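Side-chain contacts in serine protease inhibitor (Thermoanaerobacter tengcongensis, PDB 2PEF), which probably inhibits serine proteases as a serpin, and is seen here in its latent state: residues 123-126 with 127-131; 11-14 with 15-19. One frame throughout, in Å; residues are numbered along the deposited sequence.

Contact 1 (123-126 with 127-131)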
loop_
_atom_site.group_PDB
_atom_site.type_symbol
_atom_site.label_atom_id
_atom_site.label_comp_id
_atom_site.label_asym_id
_atom_site.label_seq_id
_atom_site.Cartn_x
_atom_site.Cartn_y
_atom_site.Cartn_z
ATOM N N ALA A 123 17.217 0.773 -20.193
ATOM C CA ALA A 123 18.274 0.231 -19.342
ATOM C C ALA A 123 19.010 -0.971 -19.936
ATOM O O ALA A 123 18.504 -1.645 -20.837
ATOM C CB ALA A 123 17.707 -0.107 -17.967
ATOM N N ALA A 124 20.212 -1.219 -19.422
ATOM C CA ALA A 124 21.044 -2.335 -19.865
ATOM C C ALA A 124 20.629 -3.658 -19.223
ATOM O O ALA A 124 20.886 -4.732 -19.777
ATOM C CB ALA A 124 22.510 -2.044 -19.581
ATOM N N PHE A 125 19.990 -3.566 -18.056
ATOM C CA PHE A 125 19.590 -4.733 -17.258
ATOM C C PHE A 125 20.795 -5.579 -16.819
ATOM O O PHE A 125 20.772 -6.810 -16.882
ATOM C CB PHE A 125 18.505 -5.564 -17.969
ATOM C CG PHE A 125 17.091 -5.102 -17.678
ATOM C CD1 PHE A 125 16.709 -3.780 -17.904
ATOM C CD2 PHE A 125 16.143 -5.994 -17.180
ATOM C CE1 PHE A 125 15.412 -3.353 -17.634
ATOM C CE2 PHE A 125 14.840 -5.573 -16.908
ATOM C CZ PHE A 125 14.476 -4.255 -17.137
ATOM N N ASP A 126 21.846 -4.887 -16.382
ATOM C CA ASP A 126 23.007 -5.522 -15.765
ATOM C C ASP A 126 23.098 -5.130 -14.288
ATOM O O ASP A 126 22.118 -4.647 -13.716
ATOM C CB ASP A 126 24.301 -5.179 -16.525
ATOM C CG ASP A 126 24.498 -3.679 -16.745
ATOM O OD1 ASP A 126 25.221 -3.330 -17.702
ATOM O OD2 ASP A 126 23.953 -2.853 -15.980
ATOM N N SER A 127 24.267 -5.330 -13.682
ATOM C CA SER A 127 24.480 -5.013 -12.266
ATOM C C SER A 127 24.310 -3.523 -11.961
ATOM O O SER A 127 23.885 -3.157 -10.865
ATOM C CB SER A 127 25.855 -5.503 -11.796
ATOM O OG SER A 127 26.904 -4.854 -12.493
ATOM N N SER A 128 24.630 -2.673 -12.936
ATOM C CA SER A 128 24.477 -1.228 -12.776
ATOM C C SER A 128 23.017 -0.784 -12.802
ATOM O O SER A 128 22.655 0.218 -12.180
ATOM C CB SER A 128 25.283 -0.480 -13.835
ATOM O OG SER A 128 26.667 -0.659 -13.606
ATOM N N THR A 129 22.184 -1.536 -13.516
ATOM C CA THR A 129 20.744 -1.292 -13.524
ATOM C C THR A 129 20.147 -1.554 -12.141
ATOM O O THR A 129 19.261 -0.822 -11.698
ATOM C CB THR A 129 20.023 -2.153 -14.582
ATOM O OG1 THR A 129 20.689 -2.025 -15.845
ATOM C CG2 THR A 129 18.567 -1.721 -14.730
ATOM N N VAL A 130 20.639 -2.595 -11.468
ATOM C CA VAL A 130 20.245 -2.903 -10.091
ATOM C C VAL A 130 20.510 -1.701 -9.186
ATOM O O VAL A 130 19.641 -1.295 -8.417
ATOM C CB VAL A 130 20.980 -4.167 -9.550
ATOM C CG1 VAL A 130 20.701 -4.373 -8.070
ATOM C CG2 VAL A 130 20.576 -5.408 -10.340
ATOM N N SER A 131 21.705 -1.126 -9.303
ATOM C CA SER A 131 22.078 0.057 -8.533
ATOM C C SER A 131 21.136 1.223 -8.827
ATOM O O SER A 131 20.665 1.897 -7.907
ATOM C CB SER A 131 23.527 0.460 -8.825
ATOM O OG SER A 131 24.432 -0.567 -8.462
HETATM O O HOH W 1 21.114 0.247 -17.190
HETATM O O HOH W 2 27.509 -1.995 -15.843
#
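Thr129, in the first turn of helix 127-140, turns its side chain back on the loop 123-126 that leads into that helix. Its CB lies 3.7 Å from Phe125 CA, and there the two branches part. With chi1 at -50°, OG1 stands beside the residue's own backbone N and CG2 lies anti to it, which sends the hydroxyl to the loop's amides and the methyl to its carbon atoms. Thr129 OG1 accepts from Asp126 N at 3.1 Å (N-H...O 142°) and, in a weak, strongly bent bond, from Phe125 N at 2.8 Å. Water 1 also meets this hydroxyl and accepts from Ala124 N, tying a third loop amide to the same oxygen. Thr129 CG2 rests on Ala123 CB at 3.7 Å and reaches the Phe125 ring obliquely; Phe125 itself packs against Tyr159. The reverse half of the exchange belongs to Asp126, whose OD2 takes weak bonds from Ser128 N at 3.1 Å and Thr129 N at 3.3 Å. Water 2 donates weakly to Asp126 OD1 and also meets Ser128 OG. These reciprocal side-chain-to-backbone bonds between N-cap Asp126 and Thr129 make a capping box, starting helix 127-140 shortly after strand 119-123 of the serpin fold.

Contact 2 (11-14 with 15-19)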
loop_
_atom_site.group_PDB
_atom_site.type_symbol
_atom_site.label_atom_id
_atom_site.label_comp_id
_atom_site.label_asym_id
_atom_site.label_seq_id
_atom_site.Cartn_x
_atom_site.Cartn_y
_atom_site.Cartn_z
ATOM N N TYR A 11 -16.051 3.352 -3.495
ATOM C CA TYR A 11 -16.473 2.035 -3.012
ATOM C C TYR A 11 -15.838 0.864 -3.772
ATOM O O TYR A 11 -15.538 -0.167 -3.169
ATOM C CB TYR A 11 -17.996 1.924 -2.904
ATOM C CG TYR A 11 -18.542 2.599 -1.655
ATOM C CD1 TYR A 11 -19.079 3.884 -1.714
ATOM C CD2 TYR A 11 -18.497 1.957 -0.414
ATOM C CE1 TYR A 11 -19.574 4.509 -0.575
ATOM C CE2 TYR A 11 -18.988 2.579 0.737
ATOM C CZ TYR A 11 -19.521 3.855 0.647
ATOM O OH TYR A 11 -20.011 4.477 1.774
ATOM N N ASN A 12 -15.599 1.031 -5.071
ATOM C CA ASN A 12 -14.859 0.019 -5.833
ATOM C C ASN A 12 -13.406 -0.107 -5.362
ATOM O O ASN A 12 -12.901 -1.214 -5.185
ATOM C CB ASN A 12 -14.927 0.281 -7.343
ATOM C CG ASN A 12 -16.272 -0.099 -7.945
ATOM O OD1 ASN A 12 -17.271 -0.256 -7.235
ATOM N ND2 ASN A 12 -16.301 -0.261 -9.263
ATOM N N THR A 13 -12.755 1.028 -5.123
ATOM C CA THR A 13 -11.362 1.034 -4.662
ATOM C C THR A 13 -11.270 0.516 -3.228
ATOM O O THR A 13 -10.326 -0.203 -2.887
ATOM C CB THR A 13 -10.719 2.431 -4.835
ATOM O OG1 THR A 13 -10.807 2.805 -6.214
ATOM C CG2 THR A 13 -9.249 2.435 -4.406
ATOM N N ALA A 14 -12.275 0.845 -2.413
ATOM C CA ALA A 14 -12.375 0.337 -1.045
ATOM C C ALA A 14 -12.439 -1.188 -1.038
ATOM O O ALA A 14 -11.742 -1.831 -0.247
ATOM C CB ALA A 14 -13.583 0.937 -0.327
ATOM N N ASP A 15 -13.263 -1.759 -1.926
ATOM C CA ASP A 15 -13.363 -3.218 -2.072
ATOM C C ASP A 15 -12.024 -3.858 -2.443
ATOM O O ASP A 15 -11.615 -4.845 -1.829
ATOM C CB ASP A 15 -14.447 -3.600 -3.087
ATOM C CG ASP A 15 -15.829 -3.739 -2.453
ATOM O OD1 ASP A 15 -15.967 -3.511 -1.233
ATOM O OD2 ASP A 15 -16.786 -4.084 -3.178
ATOM N N PHE A 16 -11.348 -3.298 -3.447
ATOM C CA PHE A 16 -10.015 -3.768 -3.836
ATOM C C PHE A 16 -9.047 -3.703 -2.660
ATOM O O PHE A 16 -8.310 -4.658 -2.396
ATOM C CB PHE A 16 -9.459 -2.942 -5.001
ATOM C CG PHE A 16 -7.982 -3.138 -5.236
ATOM C CD1 PHE A 16 -7.520 -4.206 -6.000
ATOM C CD2 PHE A 16 -7.052 -2.251 -4.692
ATOM C CE1 PHE A 16 -6.151 -4.386 -6.212
ATOM C CE2 PHE A 16 -5.690 -2.425 -4.901
ATOM C CZ PHE A 16 -5.239 -3.489 -5.663
ATOM N N SER A 17 -9.058 -2.566 -1.969
ATOM C CA SER A 17 -8.151 -2.306 -0.856
ATOM C C SER A 17 -8.310 -3.329 0.262
ATOM O O SER A 17 -7.318 -3.882 0.752
ATOM C CB SER A 17 -8.362 -0.886 -0.319
ATOM O OG SER A 17 -7.978 0.076 -1.294
ATOM N N ILE A 18 -9.556 -3.585 0.660
ATOM C CA ILE A 18 -9.836 -4.517 1.754
ATOM C C ILE A 18 -9.625 -5.976 1.341
ATOM O O ILE A 18 -9.125 -6.779 2.128
ATOM C CB ILE A 18 -11.240 -4.266 2.382
ATOM C CG1 ILE A 18 -11.309 -2.856 2.992
ATOM C CG2 ILE A 18 -11.590 -5.330 3.432
ATOM C CD1 ILE A 18 -10.233 -2.540 4.049
ATOM N N GLU A 19 -9.973 -6.317 0.103
ATOM C CA GLU A 19 -9.701 -7.669 -0.390
ATOM C C GLU A 19 -8.195 -7.925 -0.465
ATOM O O GLU A 19 -7.720 -9.002 -0.100
ATOM C CB GLU A 19 -10.371 -7.931 -1.740
ATOM C CG GLU A 19 -11.895 -8.025 -1.675
ATOM C CD GLU A 19 -12.395 -9.028 -0.641
ATOM O OE1 GLU A 19 -11.966 -10.198 -0.691
ATOM O OE2 GLU A 19 -13.215 -8.639 0.223
HETATM O O HOH W 3 -16.966 -1.017 -1.174
#
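Ala14, Asp15 and Thr13 lie at the middle of a continuous alpha-helical segment in helix 7-22 of the serpin fold, with i to i+4 backbone bonds running through all three. Ala14 O accepts from Ile18 N at 2.9 Å, and Ile18 CG1, beside its own backbone N, comes within 3.4 Å of the same oxygen. The methyl of Ala14 looks outward to Ile248 of helix 244-252 and to Leu362 of strand 362-372, so this small residue sits where the helix is enclosed by other parts of the fold.

Asp15 adds a side-chain link to its backbone bond. Asp15 N donates to Tyr11 O at 3.0 Å, and water 3 donates to that carbonyl and, more weakly, to Asp15 OD1, bridging one turn of the helix. The other carboxylate oxygen, OD2, forms a salt bridge with Lys63, which probably stabilises the charged form of the acid.

Thr13 contributes chiefly its carbonyl; its hydroxyl is hydrogen-bonded to Phe9 O. Ser17 N reaches Thr13 O at 2.8 Å. Ser17 OG, placed anti to its own carbonyl carbon (chi1 -66°), folds back to donate to the same acceptor, satisfying a buried hydroxyl within the helix. Replacing Ser17 with an alanine would probably leave Thr13 O with the backbone amide as its remaining donor within this turn and open a small gap near Pro35 and Pro363. The two donors approach from opposite faces of the carbonyl plane: Ser17 N is tilted 21° from it, whereas Ser17 OG, 2.9 Å from Thr13 O, stands 41° out of it.

In the fold
Contact 2 precedes contact 1 along the chain, and the two lie on opposite sides of the molecule's centre. Their centres are about 35 Å apart and their nearest atoms about 23 Å apart, so neither touches the other. Measured from the centre of the chain, the centre of contact 2 lies about 12 Å away and the contact is mostly buried, whereas that of contact 1 lies about 26 Å away and the contact is only partly so. The difference matches their settings: 11-19 runs inside a helix bordered by helices 35-46 and 244-252 and strand 362-372, while 123-131 marks a strand-to-helix transition nearer the periphery. Both belong to the serpin fold.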